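Local coordinates for protein lectin (Pleurotus ostreatus, PDB 6KBJ) that binds N-acetyl-D-galactosamine beside a bound calcium ion, as a two-domain fungal lectin built mainly of beta strands, at residues 221-226 with 349-354; 247-252 with 286-291. All coordinates share one frame; numbering follows the deposited sequence.

Contact 1: 221-226 with 349-354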
loop_
_atom_site.group_PDB
_atom_site.type_symbol
_atom_site.label_atom_id
_atom_site.label_comp_id
_atom_site.label_asym_id
_atom_site.label_seq_id
_atom_site.Cartn_x
_atom_site.Cartn_y
_atom_site.Cartn_z
ATOM N N ILE A 221 -7.186 -3.478 -20.033
ATOM C CA ILE A 221 -6.726 -2.831 -21.266
ATOM C C ILE A 221 -6.229 -3.866 -22.197
ATOM O O ILE A 221 -5.802 -4.981 -21.798
ATOM C CB ILE A 221 -5.641 -1.687 -21.069
ATOM C CG1 ILE A 221 -4.315 -2.215 -20.539
ATOM C CG2 ILE A 221 -6.233 -0.604 -20.177
ATOM C CD1 ILE A 221 -3.220 -1.126 -20.394
ATOM N N TRP A 222 -6.223 -3.446 -23.441
ATOM C CA TRP A 222 -5.477 -4.192 -24.439
ATOM C C TRP A 222 -5.173 -3.246 -25.606
ATOM O O TRP A 222 -5.492 -2.039 -25.641
ATOM C CB TRP A 222 -6.317 -5.447 -24.905
ATOM C CG TRP A 222 -5.597 -6.667 -25.438
ATOM C CD1 TRP A 222 -5.617 -7.087 -26.722
ATOM C CD2 TRP A 222 -4.755 -7.617 -24.715
ATOM N NE1 TRP A 222 -4.822 -8.221 -26.838
ATOM C CE2 TRP A 222 -4.288 -8.551 -25.637
ATOM C CE3 TRP A 222 -4.320 -7.719 -23.408
ATOM C CZ2 TRP A 222 -3.480 -9.597 -25.298
ATOM C CZ3 TRP A 222 -3.486 -8.776 -23.064
ATOM C CH2 TRP A 222 -3.095 -9.712 -24.021
ATOM N N THR A 223 -4.553 -3.870 -26.552
ATOM C CA THR A 223 -4.349 -3.406 -27.916
ATOM C C THR A 223 -5.711 -3.375 -28.622
ATOM O O THR A 223 -6.655 -4.065 -28.202
ATOM C CB THR A 223 -3.289 -4.395 -28.380
ATOM O OG1 THR A 223 -1.978 -3.757 -28.552
ATOM C CG2 THR A 223 -3.704 -5.162 -29.291
ATOM N N SER A 224 -5.813 -2.479 -29.581
ATOM C CA SER A 224 -6.987 -2.131 -30.423
ATOM C C SER A 224 -7.705 -3.191 -31.268
ATOM O O SER A 224 -8.805 -3.008 -31.780
ATOM C CB SER A 224 -6.428 -1.218 -31.512
ATOM O OG SER A 224 -6.905 -0.029 -31.135
ATOM N N ASP A 225 -6.899 -4.127 -31.645
ATOM C CA ASP A 225 -7.160 -5.516 -31.792
ATOM C C ASP A 225 -8.375 -6.273 -31.166
ATOM O O ASP A 225 -8.845 -7.258 -31.710
ATOM C CB ASP A 225 -5.923 -6.051 -30.991
ATOM C CG ASP A 225 -5.236 -6.980 -31.704
ATOM O OD1 ASP A 225 -5.604 -6.936 -32.881
ATOM O OD2 ASP A 225 -4.469 -7.779 -31.162
ATOM N N ASN A 226 -8.658 -5.942 -29.904
ATOM C CA ASN A 226 -9.642 -6.604 -29.038
ATOM C C ASN A 226 -10.960 -5.918 -29.381
ATOM O O ASN A 226 -11.105 -4.717 -29.052
ATOM C CB ASN A 226 -9.229 -6.356 -27.583
ATOM C CG ASN A 226 -9.966 -7.204 -26.588
ATOM O OD1 ASN A 226 -11.175 -7.333 -26.672
ATOM N ND2 ASN A 226 -9.244 -7.731 -25.589
ATOM N N GLY A 349 4.878 4.852 -33.096
ATOM C CA GLY A 349 4.163 3.597 -33.541
ATOM C C GLY A 349 3.626 2.642 -32.450
ATOM O O GLY A 349 3.203 1.544 -32.772
ATOM N N TRP A 350 3.720 3.046 -31.172
ATOM C CA TRP A 350 2.887 2.533 -30.110
ATOM C C TRP A 350 1.588 3.325 -30.110
ATOM O O TRP A 350 1.614 4.499 -30.253
ATOM C CB TRP A 350 3.575 2.657 -28.750
ATOM C CG TRP A 350 4.821 1.801 -28.613
ATOM C CD1 TRP A 350 5.983 1.862 -29.383
ATOM C CD2 TRP A 350 5.056 0.794 -27.643
ATOM N NE1 TRP A 350 6.877 0.916 -28.965
ATOM C CE2 TRP A 350 6.365 0.261 -27.891
ATOM C CE3 TRP A 350 4.284 0.250 -26.608
ATOM C CZ2 TRP A 350 6.909 -0.771 -27.146
ATOM C CZ3 TRP A 350 4.831 -0.786 -25.870
ATOM C CH2 TRP A 350 6.128 -1.299 -26.154
ATOM N N GLU A 351 0.459 2.665 -29.915
ATOM C CA GLU A 351 -0.856 3.386 -29.732
ATOM C C GLU A 351 -1.213 3.593 -28.233
ATOM O O GLU A 351 -0.705 2.901 -27.380
ATOM C CB GLU A 351 -1.993 2.576 -30.380
ATOM C CG GLU A 351 -2.191 1.129 -29.792
ATOM C CD GLU A 351 -3.136 0.218 -30.596
ATOM O OE1 GLU A 351 -3.994 0.756 -31.336
ATOM O OE2 GLU A 351 -2.974 -1.020 -30.515
ATOM N N SER A 352 -2.094 4.522 -27.944
ATOM C CA SER A 352 -2.912 4.506 -26.749
ATOM C C SER A 352 -3.580 3.161 -26.552
ATOM O O SER A 352 -4.171 2.621 -27.506
ATOM C CB SER A 352 -4.029 5.466 -26.917
ATOM O OG SER A 352 -3.411 6.672 -26.760
ATOM N N ALA A 353 -3.468 2.626 -25.343
ATOM C CA ALA A 353 -4.056 1.330 -25.020
ATOM C C ALA A 353 -5.562 1.515 -25.056
ATOM O O ALA A 353 -6.079 2.583 -24.772
ATOM C CB ALA A 353 -3.637 0.897 -23.648
ATOM N N LYS A 354 -6.237 0.458 -25.457
ATOM C CA LYS A 354 -7.712 0.440 -25.486
ATOM C C LYS A 354 -8.280 -0.078 -24.123
ATOM O O LYS A 354 -7.843 -1.134 -23.644
ATOM C CB LYS A 354 -8.173 -0.504 -26.597
ATOM C CG LYS A 354 -9.654 -0.290 -26.936
ATOM C CD LYS A 354 -10.155 -1.423 -27.864
ATOM C CE LYS A 354 -11.692 -1.426 -27.953
ATOM N NZ LYS A 354 -12.125 -2.471 -28.932
#
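W222 and K354 form an antiparallel hydrogen-bonded pair. W222 N gives a bond to K354 O (2.8 Å) that lies in the carbonyl plane. K354 N returns one to W222 O (2.6 Å), almost head-on to the carbonyl. The CA of I221 also sits 3.1 Å from K354 O, as a CA-H...O contact.

The packed part lies next to this pair, where I221, W222 and A353 are buried. I221 CD1 meets A353 CB at 3.9 Å. The chi1 of I221 (66°) sets CG1 between backbone N and carbonyl carbon, and the extended chi2 carries CD1 over to the alanine. F238 of strand 235-242 also touches I221.

The looser, polar side is formed by S224, E351 and K354, all partly exposed to solvent. S224 OG donates to E351 OE1 (3.0 Å), from above the carboxylate plane, 45° out of it. S224 N reaches E351 OE2 in a straight but weak bond (3.3 Å). The S224 OG bond does most to hold the carboxylate, since OE2 has two weak bonds, the second from Q334. K354 runs extended past S224 with CG anti to its backbone N (chi1 -165°). Its NZ ends at N226 O. That bond is modelled very short, so its exact length is doubtful. D225 turns to a salt bridge with R236.

The indole of W222 lies close to N301, a ligand of the second calcium site. The arrangement is that of an edge-strand pairing in an antiparallel sheet: 219-222, an outermost strand, is laid against 351-358, and its turn runs out near the calcium site.

Contact 2: 247-252 with 286-291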
loop_
_atom_site.group_PDB
_atom_site.type_symbol
_atom_site.label_atom_id
_atom_site.label_comp_id
_atom_site.label_asym_id
_atom_site.label_seq_id
_atom_site.Cartn_x
_atom_site.Cartn_y
_atom_site.Cartn_z
ATOM N N LYS A 247 10.418 15.453 -7.244
ATOM C CA LYS A 247 10.150 14.654 -6.005
ATOM C C LYS A 247 11.108 13.547 -6.023
ATOM O O LYS A 247 11.847 13.384 -6.984
ATOM C CB LYS A 247 8.718 14.095 -5.930
ATOM C CG LYS A 247 7.651 15.171 -5.994
ATOM C CD LYS A 247 6.243 14.571 -6.069
ATOM C CE LYS A 247 5.525 14.666 -4.743
ATOM N NZ LYS A 247 4.157 14.091 -4.935
ATOM N N VAL A 248 11.124 12.767 -4.962
ATOM C CA VAL A 248 11.995 11.634 -4.853
ATOM C C VAL A 248 11.069 10.439 -4.533
ATOM O O VAL A 248 10.454 10.380 -3.455
ATOM C CB VAL A 248 12.992 11.852 -3.719
ATOM C CG1 VAL A 248 13.857 10.607 -3.539
ATOM C CG2 VAL A 248 13.888 13.094 -4.052
ATOM N N ALA A 249 10.968 9.547 -5.504
ATOM C CA ALA A 249 10.248 8.328 -5.476
ATOM C C ALA A 249 11.058 7.332 -4.669
ATOM O O ALA A 249 12.249 7.216 -4.877
ATOM C CB ALA A 249 10.017 7.817 -6.930
ATOM N N VAL A 250 10.390 6.526 -3.848
ATOM C CA VAL A 250 11.069 5.539 -2.988
ATOM C C VAL A 250 10.661 4.106 -3.282
ATOM O O VAL A 250 11.493 3.338 -3.728
ATOM C CB VAL A 250 10.776 5.895 -1.530
ATOM C CG1 VAL A 250 11.495 4.954 -0.584
ATOM C CG2 VAL A 250 11.093 7.364 -1.254
ATOM N N CYS A 251 9.391 3.691 -3.055
ATOM C CA CYS A 251 8.999 2.269 -3.310
ATOM C C CYS A 251 7.725 2.269 -4.164
ATOM O O CYS A 251 6.950 3.203 -4.190
ATOM C CB CYS A 251 8.736 1.413 -1.972
ATOM S SG CYS A 251 10.127 1.341 -0.758
ATOM N N ALA A 252 7.514 1.179 -4.828
ATOM C CA ALA A 252 6.304 0.988 -5.574
ATOM C C ALA A 252 5.713 -0.365 -5.202
ATOM O O ALA A 252 6.461 -1.309 -4.867
ATOM C CB ALA A 252 6.641 1.039 -7.031
ATOM N N PRO A 286 11.369 -2.095 -4.040
ATOM C CA PRO A 286 11.939 -1.257 -3.018
ATOM C C PRO A 286 13.106 -0.314 -3.486
ATOM O O PRO A 286 13.606 0.505 -2.681
ATOM C CB PRO A 286 12.522 -2.305 -2.060
ATOM C CG PRO A 286 13.088 -3.297 -3.008
ATOM C CD PRO A 286 12.039 -3.390 -4.125
ATOM N N ASN A 287 13.558 -0.464 -4.736
ATOM C CA ASN A 287 14.842 0.162 -5.231
ATOM C C ASN A 287 14.483 0.991 -6.463
ATOM O O ASN A 287 15.110 0.889 -7.490
ATOM C CB ASN A 287 15.881 -0.920 -5.662
ATOM C CG ASN A 287 15.306 -1.879 -6.692
ATOM O OD1 ASN A 287 14.069 -1.989 -6.808
ATOM N ND2 ASN A 287 16.162 -2.635 -7.388
ATOM N N LEU A 288 13.428 1.757 -6.351
ATOM C CA LEU A 288 13.035 2.631 -7.440
ATOM C C LEU A 288 14.151 3.706 -7.748
ATOM O O LEU A 288 14.853 4.221 -6.823
ATOM C CB LEU A 288 11.778 3.353 -7.013
ATOM C CG LEU A 288 10.400 3.092 -7.598
ATOM C CD1 LEU A 288 10.127 1.813 -8.257
ATOM C CD2 LEU A 288 9.297 3.597 -6.723
ATOM N N HIS A 289 14.221 4.096 -9.016
ATOM C CA HIS A 289 14.909 5.330 -9.398
ATOM C C HIS A 289 14.204 6.536 -8.764
ATOM O O HIS A 289 13.016 6.559 -8.650
ATOM C CB HIS A 289 15.011 5.444 -10.941
ATOM C CG HIS A 289 15.843 6.599 -11.395
ATOM N ND1 HIS A 289 15.343 7.898 -11.462
ATOM C CD2 HIS A 289 17.177 6.677 -11.691
ATOM C CE1 HIS A 289 16.340 8.721 -11.787
ATOM N NE2 HIS A 289 17.445 8.002 -11.965
ATOM N N PRO A 290 14.945 7.565 -8.338
ATOM C CA PRO A 290 14.320 8.731 -7.720
ATOM C C PRO A 290 13.369 9.552 -8.508
ATOM O O PRO A 290 12.536 10.264 -7.937
ATOM C CB PRO A 290 15.525 9.645 -7.334
ATOM C CG PRO A 290 16.727 8.786 -7.442
ATOM C CD PRO A 290 16.431 7.558 -8.216
ATOM N N THR A 291 13.505 9.591 -9.828
ATOM C CA THR A 291 12.619 10.480 -10.592
ATOM C C THR A 291 11.918 9.889 -11.775
ATOM O O THR A 291 10.971 10.474 -12.227
ATOM C CB THR A 291 13.412 11.730 -11.069
ATOM O OG1 THR A 291 14.596 11.273 -11.778
ATOM C CG2 THR A 291 13.813 12.575 -9.857
#
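A249 and P290 are joined by the one hydrogen bond between the two segments. A249 N points at P290 O (3.0 Å) with a nearly straight N-H...O angle of 175°. The donor is tilted from the carbonyl plane and meets the oxygen from the side, with a C=O...N angle of 126°. P290 O also receives a CA-H...O contact from V248. Within the loop, T291 N donates to H289 ND1 (3.0 Å), tilted out of the ring plane, and P290 CD lies over one imidazole face. K247 NZ bonds to S320 OG, and the lysine makes a cation-pi contact with Y316.

L288 leads the apolar contacts. Its CD2 touches A252 CB (3.7 Å) and, more loosely, A249 CB (4.3 Å). I314 of strand 307-316 touches both alanines. V248 CG1 meets P290 CB loosely.

Other carbons pack on the backbone. L288 CD2 lies 3.3 Å from C251 C, and L288 CB lies 3.3 Å from V250 O. A249 CB rests near H289 O, and T291 CG2 is 3.6 Å from K247 O.

The covalent link belongs to C251. With SG anti to the carbonyl carbon (chi1 -57°), the sulfur comes against P286 CA and forms the disulfide with C89.

The chemistry is thus mostly L288 packed on strand backbone and alanines, beside one hydrogen bond. An A252-I285 backbone bond lies just outside. The disulfide ties the strand to strand 87-96 in the first half of the chain.

Overall arrangement
The two contacts lie in the second half of the chain, with centres 28 Å apart and nearest atoms about 17 Å apart; they do not touch. Both segments of contact 2 come between those of contact 1 in sequence. Contact 1 belongs to the seven-stranded sheet, where it joins 219-222 to 351-358. Contact 2 lies on the five-stranded sheet that holds 249-259, and its loop carries the chain from strand 281-285 to strand 293-300 of the larger sheet. So contact 1 closes an edge near the second calcium site, while contact 2 lies away from it, toward the disulfide link with the first half. Ligands of that site lie at or just after the ends of 249-259 (D259, D260) and 293-300 (N301).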